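Local structure of protein (tenascin) (Gallus gallus, 1QR4) at residues T40-P44 with T69-I73; G157-N163 with I176-T182; L25-R29 with I53-T58. The protein is an extracellular matrix adhesion protein; the first of the two fibronectin type III domains in this segment probably binds heparin. Residues are numbered along the deposited sequence.

Interaction 1 of 3, residues T40-P44 with T69-I73; sequences TYVSP and TEYTI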
loop_
_atom_site.group_PDB
_atom_site.type_symbol
_atom_site.label_atom_id
_atom_site.label_comp_id
_atom_site.label_asym_id
_atom_site.label_seq_id
_atom_site.Cartn_x
_atom_site.Cartn_y
_atom_site.Cartn_z
ATOM N N THR A 40 -3.413 -9.175 18.105
ATOM C CA THR A 40 -1.956 -9.139 18.087
ATOM C C THR A 40 -1.564 -9.364 16.642
ATOM O O THR A 40 -2.291 -9.999 15.882
ATOM C CB THR A 40 -1.310 -10.227 18.979
ATOM O OG1 THR A 40 -1.822 -11.511 18.617
ATOM C CG2 THR A 40 -1.601 -9.978 20.455
ATOM N N TYR A 41 -0.458 -8.767 16.243
ATOM C CA TYR A 41 0.035 -8.914 14.886
ATOM C C TYR A 41 1.530 -8.747 14.973
ATOM O O TYR A 41 2.016 -7.830 15.634
ATOM C CB TYR A 41 -0.567 -7.854 13.951
ATOM C CG TYR A 41 -0.300 -6.406 14.334
ATOM C CD1 TYR A 41 -1.168 -5.718 15.180
ATOM C CD2 TYR A 41 0.791 -5.711 13.804
ATOM C CE1 TYR A 41 -0.963 -4.377 15.484
ATOM C CE2 TYR A 41 1.009 -4.368 14.100
ATOM C CZ TYR A 41 0.126 -3.704 14.942
ATOM O OH TYR A 41 0.328 -2.372 15.247
ATOM N N VAL A 42 2.267 -9.654 14.347
ATOM C CA VAL A 42 3.712 -9.559 14.407
ATOM C C VAL A 42 4.278 -9.343 13.019
ATOM O O VAL A 42 3.695 -9.783 12.033
ATOM C CB VAL A 42 4.352 -10.811 15.113
ATOM C CG1 VAL A 42 3.401 -11.374 16.155
ATOM C CG2 VAL A 42 4.737 -11.878 14.124
ATOM N N SER A 43 5.386 -8.615 12.943
ATOM C CA SER A 43 6.026 -8.345 11.665
ATOM C C SER A 43 7.071 -9.407 11.434
ATOM O O SER A 43 7.330 -10.233 12.305
ATOM C CB SER A 43 6.702 -6.972 11.678
ATOM O OG SER A 43 7.874 -6.974 12.480
ATOM N N PRO A 44 7.678 -9.409 10.244
ATOM C CA PRO A 44 8.713 -10.382 9.900
ATOM C C PRO A 44 9.927 -10.340 10.823
ATOM O O PRO A 44 10.761 -11.251 10.804
ATOM C CB PRO A 44 9.061 -9.994 8.469
ATOM C CG PRO A 44 7.724 -9.584 7.930
ATOM C CD PRO A 44 7.217 -8.697 9.038
ATOM N N THR A 69 4.727 -5.337 3.356
ATOM C CA THR A 69 5.197 -6.184 4.449
ATOM C C THR A 69 4.085 -7.148 4.826
ATOM O O THR A 69 2.914 -6.769 4.843
ATOM C CB THR A 69 5.518 -5.336 5.699
ATOM O OG1 THR A 69 6.592 -4.443 5.411
ATOM C CG2 THR A 69 5.926 -6.209 6.855
ATOM N N GLU A 70 4.435 -8.387 5.141
ATOM C CA GLU A 70 3.411 -9.336 5.528
ATOM C C GLU A 70 3.295 -9.407 7.041
ATOM O O GLU A 70 4.281 -9.293 7.743
ATOM C CB GLU A 70 3.712 -10.709 4.946
ATOM C CG GLU A 70 2.644 -11.747 5.236
ATOM C CD GLU A 70 2.853 -13.027 4.458
ATOM O OE1 GLU A 70 3.977 -13.575 4.499
ATOM O OE2 GLU A 70 1.890 -13.478 3.800
ATOM N N TYR A 71 2.077 -9.574 7.537
ATOM C CA TYR A 71 1.830 -9.672 8.972
ATOM C C TYR A 71 0.991 -10.894 9.357
ATOM O O TYR A 71 0.042 -11.272 8.664
ATOM C CB TYR A 71 1.081 -8.438 9.483
ATOM C CG TYR A 71 1.864 -7.161 9.476
ATOM C CD1 TYR A 71 1.837 -6.312 8.371
ATOM C CD2 TYR A 71 2.596 -6.771 10.585
ATOM C CE1 TYR A 71 2.513 -5.108 8.373
ATOM C CE2 TYR A 71 3.277 -5.564 10.596
ATOM C CZ TYR A 71 3.228 -4.738 9.483
ATOM O OH TYR A 71 3.904 -3.542 9.483
ATOM N N THR A 72 1.332 -11.501 10.482
ATOM C CA THR A 72 0.565 -12.621 10.969
ATOM C C THR A 72 -0.398 -11.949 11.928
ATOM O O THR A 72 0.028 -11.343 12.913
ATOM C CB THR A 72 1.446 -13.623 11.725
ATOM O OG1 THR A 72 2.417 -14.165 10.824
ATOM C CG2 THR A 72 0.603 -14.758 12.292
ATOM N N ILE A 73 -1.684 -11.976 11.600
ATOM C CA ILE A 73 -2.679 -11.351 12.457
ATOM C C ILE A 73 -3.514 -12.402 13.163
ATOM O O ILE A 73 -4.007 -13.336 12.537
ATOM C CB ILE A 73 -3.629 -10.411 11.648
ATOM C CG1 ILE A 73 -2.818 -9.338 10.919
ATOM C CG2 ILE A 73 -4.609 -9.698 12.593
ATOM C CD1 ILE A 73 -3.568 -8.618 9.812
HETATM O O HOH W 1 4.778 -11.586 9.841
#
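Tyr71 gives up more surface to this contact than any other residue. Its ring meets Tyr41 in an offset edge-to-face pair: the edge of Tyr41 is directed toward the face of Tyr71, with centroids 5.9 Å apart, planes at 74° and the CD2 atoms of the two tyrosines 3.8 Å from each other. The Tyr71 ring also has Val42 O 3.5 Å from its CD2, and Ser43 CB 3.9 Å from its CE2. Its hydroxyl reaches further, to the backbone nitrogen of Asp66 in the loop before the strand, which is the tyrosine corner familiar from Greek key beta-sandwiches. The fold here is the fibronectin type III sandwich, and the contact joins two middle strands of its four-stranded sheet, 36-42 and 70-78, close to the end of the first and the start of the second. Tyr41 faces Ile73 as an antiparallel non-hydrogen-bonded pair with CA atoms 4.4 Å apart; Tyr41 CB packs 4.1 Å from Ile73 CG1, and Ile73 goes on to touch Leu23 and Leu25 of the other sheet. Thr72, third in buried area after the two tyrosines, lies on the opposite face with Val42. These two form a hydrogen-bonded pair: Val42 N donates to Thr72 O at 3.1 Å, while the return bond from Thr72 N to Val42 O is weak at 3.3 Å. Beyond this pair direct backbone bonding between the segments stops, and water 1 bridges them, donating to Val42 O at 3.0 Å and to Glu70 O at 3.1 Å. Pro44 then closes over the start of the other strand, its CD 3.3 Å from Glu70 O and 3.6 Å from Thr69 CG2.

Interaction 2 of 3, residues G157-N163 with I176-T182; sequences GVDYNVN and ISGILKT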
loop_
_atom_site.group_PDB
_atom_site.type_symbol
_atom_site.label_atom_id
_atom_site.label_comp_id
_atom_site.label_asym_id
_atom_site.label_seq_id
_atom_site.Cartn_x
_atom_site.Cartn_y
_atom_site.Cartn_z
ATOM N N GLY A 157 4.303 22.235 -26.497
ATOM C CA GLY A 157 3.111 22.865 -25.967
ATOM C C GLY A 157 1.902 21.971 -25.789
ATOM O O GLY A 157 1.021 21.899 -26.652
ATOM N N VAL A 158 1.883 21.253 -24.676
ATOM C CA VAL A 158 0.780 20.374 -24.332
ATOM C C VAL A 158 1.037 19.859 -22.934
ATOM O O VAL A 158 2.179 19.595 -22.566
ATOM C CB VAL A 158 0.595 19.210 -25.348
ATOM C CG1 VAL A 158 1.923 18.683 -25.791
ATOM C CG2 VAL A 158 -0.226 18.076 -24.737
ATOM N N ASP A 159 -0.017 19.853 -22.123
ATOM C CA ASP A 159 0.066 19.375 -20.749
ATOM C C ASP A 159 -0.048 17.858 -20.714
ATOM O O ASP A 159 -0.981 17.274 -21.286
ATOM C CB ASP A 159 -1.019 20.018 -19.889
ATOM C CG ASP A 159 -0.620 21.387 -19.361
ATOM O OD1 ASP A 159 0.583 21.613 -19.089
ATOM O OD2 ASP A 159 -1.523 22.234 -19.200
ATOM N N TYR A 160 0.910 17.232 -20.034
ATOM C CA TYR A 160 0.985 15.783 -19.927
ATOM C C TYR A 160 0.712 15.247 -18.532
ATOM O O TYR A 160 1.356 15.673 -17.572
ATOM C CB TYR A 160 2.379 15.325 -20.361
ATOM C CG TYR A 160 2.564 15.191 -21.859
ATOM C CD1 TYR A 160 1.954 14.148 -22.557
ATOM C CD2 TYR A 160 3.387 16.070 -22.573
ATOM C CE1 TYR A 160 2.159 13.971 -23.931
ATOM C CE2 TYR A 160 3.601 15.902 -23.950
ATOM C CZ TYR A 160 2.984 14.843 -24.622
ATOM O OH TYR A 160 3.205 14.610 -25.967
ATOM N N ASN A 161 -0.231 14.313 -18.417
ATOM C CA ASN A 161 -0.535 13.680 -17.125
ATOM C C ASN A 161 0.524 12.589 -16.945
ATOM O O ASN A 161 0.623 11.695 -17.776
ATOM C CB ASN A 161 -1.922 13.047 -17.161
ATOM C CG ASN A 161 -2.914 13.742 -16.233
ATOM O OD1 ASN A 161 -2.550 14.259 -15.174
ATOM N ND2 ASN A 161 -4.188 13.723 -16.617
ATOM N N VAL A 162 1.331 12.683 -15.892
ATOM C CA VAL A 162 2.399 11.715 -15.664
ATOM C C VAL A 162 2.285 11.003 -14.348
ATOM O O VAL A 162 2.493 11.595 -13.299
ATOM C CB VAL A 162 3.796 12.374 -15.707
ATOM C CG1 VAL A 162 4.885 11.369 -15.318
ATOM C CG2 VAL A 162 4.064 12.928 -17.094
ATOM N N ASN A 163 2.074 9.694 -14.444
ATOM C CA ASN A 163 1.924 8.807 -13.300
ATOM C C ASN A 163 3.143 7.916 -13.142
ATOM O O ASN A 163 3.748 7.482 -14.122
ATOM C CB ASN A 163 0.704 7.921 -13.503
ATOM C CG ASN A 163 -0.541 8.714 -13.878
ATOM O OD1 ASN A 163 -1.001 8.670 -15.020
ATOM N ND2 ASN A 163 -1.104 9.428 -12.910
ATOM N N ILE A 176 1.484 8.177 -8.190
ATOM C CA ILE A 176 1.566 9.592 -7.832
ATOM C C ILE A 176 1.598 10.235 -9.206
ATOM O O ILE A 176 2.025 9.604 -10.176
ATOM C CB ILE A 176 2.874 9.957 -7.130
ATOM C CG1 ILE A 176 4.058 9.497 -7.970
ATOM C CG2 ILE A 176 2.918 9.365 -5.752
ATOM C CD1 ILE A 176 5.372 9.916 -7.410
ATOM N N SER A 177 1.119 11.460 -9.328
ATOM C CA SER A 177 1.179 12.071 -10.633
ATOM C C SER A 177 1.457 13.549 -10.600
ATOM O O SER A 177 1.426 14.183 -9.552
ATOM C CB SER A 177 -0.085 11.776 -11.428
ATOM O OG SER A 177 -1.196 12.443 -10.871
ATOM N N GLY A 178 1.775 14.078 -11.770
ATOM C CA GLY A 178 2.045 15.487 -11.909
ATOM C C GLY A 178 1.770 15.876 -13.340
ATOM O O GLY A 178 1.625 15.016 -14.211
ATOM N N ILE A 179 1.635 17.175 -13.576
ATOM C CA ILE A 179 1.397 17.686 -14.923
ATOM C C ILE A 179 2.732 18.090 -15.533
ATOM O O ILE A 179 3.557 18.732 -14.875
ATOM C CB ILE A 179 0.510 18.949 -14.925
ATOM C CG1 ILE A 179 -0.851 18.680 -14.258
ATOM C CG2 ILE A 179 0.352 19.445 -16.361
ATOM C CD1 ILE A 179 -1.947 18.195 -15.203
ATOM N N LEU A 180 2.957 17.680 -16.772
ATOM C CA LEU A 180 4.177 18.043 -17.468
ATOM C C LEU A 180 3.810 18.954 -18.631
ATOM O O LEU A 180 3.057 18.556 -19.526
ATOM C CB LEU A 180 4.902 16.819 -18.004
ATOM C CG LEU A 180 6.147 17.219 -18.801
ATOM C CD1 LEU A 180 7.149 17.910 -17.878
ATOM C CD2 LEU A 180 6.756 16.001 -19.465
ATOM N N LYS A 181 4.351 20.172 -18.598
ATOM C CA LYS A 181 4.126 21.190 -19.617
ATOM C C LYS A 181 5.329 21.275 -20.542
ATOM O O LYS A 181 6.403 21.725 -20.132
ATOM C CB LYS A 181 3.885 22.550 -18.955
ATOM C CG LYS A 181 4.408 22.701 -17.518
ATOM C CD LYS A 181 5.930 22.627 -17.400
ATOM C CE LYS A 181 6.370 22.612 -15.931
ATOM N NZ LYS A 181 5.842 21.445 -15.160
ATOM N N THR A 182 5.139 20.848 -21.789
ATOM C CA THR A 182 6.198 20.850 -22.807
ATOM C C THR A 182 6.701 22.239 -23.216
ATOM O O THR A 182 5.916 23.015 -23.810
ATOM C CB THR A 182 5.766 20.075 -24.091
ATOM O OG1 THR A 182 4.375 20.303 -24.364
ATOM C CG2 THR A 182 6.019 18.588 -23.935
#
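Ile176 enters through its backbone, its O lying 3.2 Å from Asn163 CA in a CA-H...O contact. Ser177 sits across from Asn163 in a non-hydrogen-bonded pair, and Ser177 CB is 3.0 Å from Asn163 ND2. Gly178 makes the first hydrogen-bonded pair, with Val162: Gly178 N to Val162 O is 3.0 Å and Val162 N to Gly178 O 2.9 Å. At Ile179, paired with Asn161 on the exposed face, CG2 comes 3.5 Å from Asp159 OD1. This is the antiparallel hairpin of strands 159-168 and 171-181, which ends the second fibronectin type III domain. Leu180 turns to the inner face and bonds doubly with Tyr160, Leu180 N to Tyr160 O at 2.7 Å and Tyr160 N to Leu180 O at 2.6 Å; Leu180 CB also packs 4.1 Å from Val162 CG2, and both side chains reach Phe103 of strand 101-104. Lys181 meets Asp159 with its CB, 3.4 Å from OD1, while its amine leads away. Thr182, the last modelled residue, accepts from Gly157 N at its O (3.2 Å), and its CG2 lies 3.6 Å from CE2 of Tyr160, whose hydroxyl bonds Val155 N in a tyrosine corner.

Interaction 3 of 3, residues L25-R29 with I53-T58; sequences LRWRR and IPVDST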
loop_
_atom_site.group_PDB
_atom_site.type_symbol
_atom_site.label_atom_id
_atom_site.label_comp_id
_atom_site.label_asym_id
_atom_site.label_seq_id
_atom_site.Cartn_x
_atom_site.Cartn_y
_atom_site.Cartn_z
ATOM N N LEU A 25 -9.708 -5.075 8.932
ATOM C CA LEU A 25 -10.094 -6.366 9.475
ATOM C C LEU A 25 -11.589 -6.511 9.732
ATOM O O LEU A 25 -12.259 -5.575 10.199
ATOM C CB LEU A 25 -9.342 -6.620 10.778
ATOM C CG LEU A 25 -7.820 -6.519 10.724
ATOM C CD1 LEU A 25 -7.265 -6.523 12.133
ATOM C CD2 LEU A 25 -7.250 -7.652 9.908
ATOM N N ARG A 26 -12.092 -7.718 9.471
ATOM C CA ARG A 26 -13.497 -8.032 9.683
ATOM C C ARG A 26 -13.638 -9.487 10.129
ATOM O O ARG A 26 -12.918 -10.359 9.656
ATOM C CB ARG A 26 -14.291 -7.761 8.415
ATOM C CG ARG A 26 -15.767 -7.737 8.626
ATOM C CD ARG A 26 -16.455 -7.093 7.450
ATOM N NE ARG A 26 -17.894 -7.293 7.530
ATOM C CZ ARG A 26 -18.576 -8.102 6.733
ATOM N NH1 ARG A 26 -17.945 -8.787 5.778
ATOM N NH2 ARG A 26 -19.883 -8.249 6.911
ATOM N N TRP A 27 -14.569 -9.728 11.051
ATOM C CA TRP A 27 -14.796 -11.062 11.598
ATOM C C TRP A 27 -16.175 -11.225 12.206
ATOM O O TRP A 27 -16.935 -10.264 12.336
ATOM C CB TRP A 27 -13.793 -11.335 12.704
ATOM C CG TRP A 27 -13.987 -10.426 13.852
ATOM C CD1 TRP A 27 -14.803 -10.622 14.921
ATOM C CD2 TRP A 27 -13.380 -9.149 14.039
ATOM N NE1 TRP A 27 -14.748 -9.544 15.766
ATOM C CE2 TRP A 27 -13.884 -8.620 15.248
ATOM C CE3 TRP A 27 -12.462 -8.392 13.297
ATOM C CZ2 TRP A 27 -13.508 -7.373 15.735
ATOM C CZ3 TRP A 27 -12.086 -7.143 13.781
ATOM C CH2 TRP A 27 -12.611 -6.647 14.991
ATOM N N ARG A 28 -16.459 -12.455 12.627
ATOM C CA ARG A 28 -17.723 -12.758 13.261
ATOM C C ARG A 28 -17.567 -12.743 14.760
ATOM O O ARG A 28 -16.546 -13.175 15.291
ATOM C CB ARG A 28 -18.265 -14.105 12.828
ATOM C CG ARG A 28 -19.274 -14.006 11.731
ATOM C CD ARG A 28 -20.228 -15.157 11.814
ATOM N NE ARG A 28 -21.124 -15.203 10.664
ATOM C CZ ARG A 28 -20.722 -15.269 9.393
ATOM N NH1 ARG A 28 -19.423 -15.289 9.084
ATOM N NH2 ARG A 28 -21.633 -15.335 8.425
ATOM N N ARG A 29 -18.585 -12.230 15.434
ATOM C CA ARG A 29 -18.587 -12.141 16.882
ATOM C C ARG A 29 -18.839 -13.523 17.477
ATOM O O ARG A 29 -19.488 -14.359 16.848
ATOM C CB ARG A 29 -19.702 -11.195 17.305
ATOM C CG ARG A 29 -19.943 -11.059 18.797
ATOM C CD ARG A 29 -21.232 -10.264 19.012
ATOM N NE ARG A 29 -21.546 -10.071 20.420
ATOM C CZ ARG A 29 -21.706 -8.886 21.000
ATOM N NH1 ARG A 29 -21.588 -7.765 20.292
ATOM N NH2 ARG A 29 -21.954 -8.823 22.303
ATOM N N ILE A 53 -9.974 -4.539 21.526
ATOM C CA ILE A 53 -11.079 -4.066 20.721
ATOM C C ILE A 53 -12.399 -4.287 21.461
ATOM O O ILE A 53 -12.612 -5.335 22.068
ATOM C CB ILE A 53 -11.027 -4.769 19.347
ATOM C CG1 ILE A 53 -9.641 -4.515 18.724
ATOM C CG2 ILE A 53 -12.148 -4.276 18.426
ATOM C CD1 ILE A 53 -9.359 -5.262 17.456
ATOM N N PRO A 54 -13.278 -3.267 21.464
ATOM C CA PRO A 54 -14.593 -3.265 22.115
ATOM C C PRO A 54 -15.447 -4.440 21.677
ATOM O O PRO A 54 -15.444 -4.796 20.506
ATOM C CB PRO A 54 -15.216 -1.972 21.603
ATOM C CG PRO A 54 -14.054 -1.103 21.341
ATOM C CD PRO A 54 -13.090 -2.030 20.686
ATOM N N VAL A 55 -16.228 -4.990 22.600
ATOM C CA VAL A 55 -17.098 -6.117 22.287
ATOM C C VAL A 55 -18.085 -5.842 21.159
ATOM O O VAL A 55 -18.573 -6.767 20.512
ATOM C CB VAL A 55 -17.899 -6.556 23.512
ATOM C CG1 VAL A 55 -17.040 -7.391 24.399
ATOM C CG2 VAL A 55 -18.385 -5.354 24.271
ATOM N N ASP A 56 -18.360 -4.572 20.905
ATOM C CA ASP A 56 -19.312 -4.187 19.872
ATOM C C ASP A 56 -18.757 -4.053 18.453
ATOM O O ASP A 56 -19.475 -3.640 17.542
ATOM C CB ASP A 56 -20.014 -2.892 20.289
ATOM C CG ASP A 56 -19.036 -1.827 20.799
ATOM O OD1 ASP A 56 -18.699 -1.885 22.008
ATOM O OD2 ASP A 56 -18.602 -0.948 20.002
ATOM N N SER A 57 -17.494 -4.413 18.249
ATOM C CA SER A 57 -16.903 -4.310 16.918
ATOM C C SER A 57 -16.765 -5.647 16.186
ATOM O O SER A 57 -16.514 -6.689 16.800
ATOM C CB SER A 57 -15.517 -3.646 16.980
ATOM O OG SER A 57 -15.512 -2.529 17.850
ATOM N N THR A 58 -16.954 -5.605 14.870
ATOM C CA THR A 58 -16.775 -6.778 14.033
ATOM C C THR A 58 -15.910 -6.331 12.859
ATOM O O THR A 58 -15.672 -7.074 11.905
ATOM C CB THR A 58 -18.102 -7.348 13.538
ATOM O OG1 THR A 58 -18.827 -6.344 12.827
ATOM C CG2 THR A 58 -18.922 -7.847 14.710
HETATM O O HOH W 2 -18.329 -5.668 10.054
#
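This is a strand-to-loop contact at one end of the first fibronectin type III sandwich, where strand 22-28 of the three-stranded sheet meets the connection that leads from strand 48-53 of the other sheet into strand 59-63. Trp27 is its centre. Its backbone N donates to Thr58 O at 3.0 Å, and its indole folds back over the loop: Thr58 CA lies above the five-membered ring, 4.0 Å from its centroid, a CH-pi contact. The far end of the indole reaches into the core, with CH2 4.2 Å from Ile53 CG2, near Phe60 and Leu75. Between Ile53 and Thr58 the loop makes a type I turn from Pro54 to Ser57, closed by Ser57 N to Pro54 O at 3.1 Å. The extended Arg29 side chain ends beside this turn, NH1 3.2 Å from Val55 O but at an angle too poor for a hydrogen bond. On the solvent side, water 2 joins the two segments, 3.0 Å from Arg26 NE and 2.9 Å from Thr58 OG1.

From the N terminus, the chain runs through 25-29, 40-44, 53-58 and 69-73 in that order, so interactions 3 and 1 cross. Interaction 3 closes a loop that contains 40-44, and before interaction 1 closes the chain has passed through 53-58. Interaction 1 ties neighbouring strands within one sheet, whereas interaction 3 links the facing sheet to the connection between the two; they touch in the core, where Ile73 CD1 is 3.8 Å from Leu25 CD2. Interaction 2 follows in series, closing a short hairpin in the second domain. It touches neither of the others: its centre is 38 Å from that of interaction 1 and 44 Å from that of interaction 3.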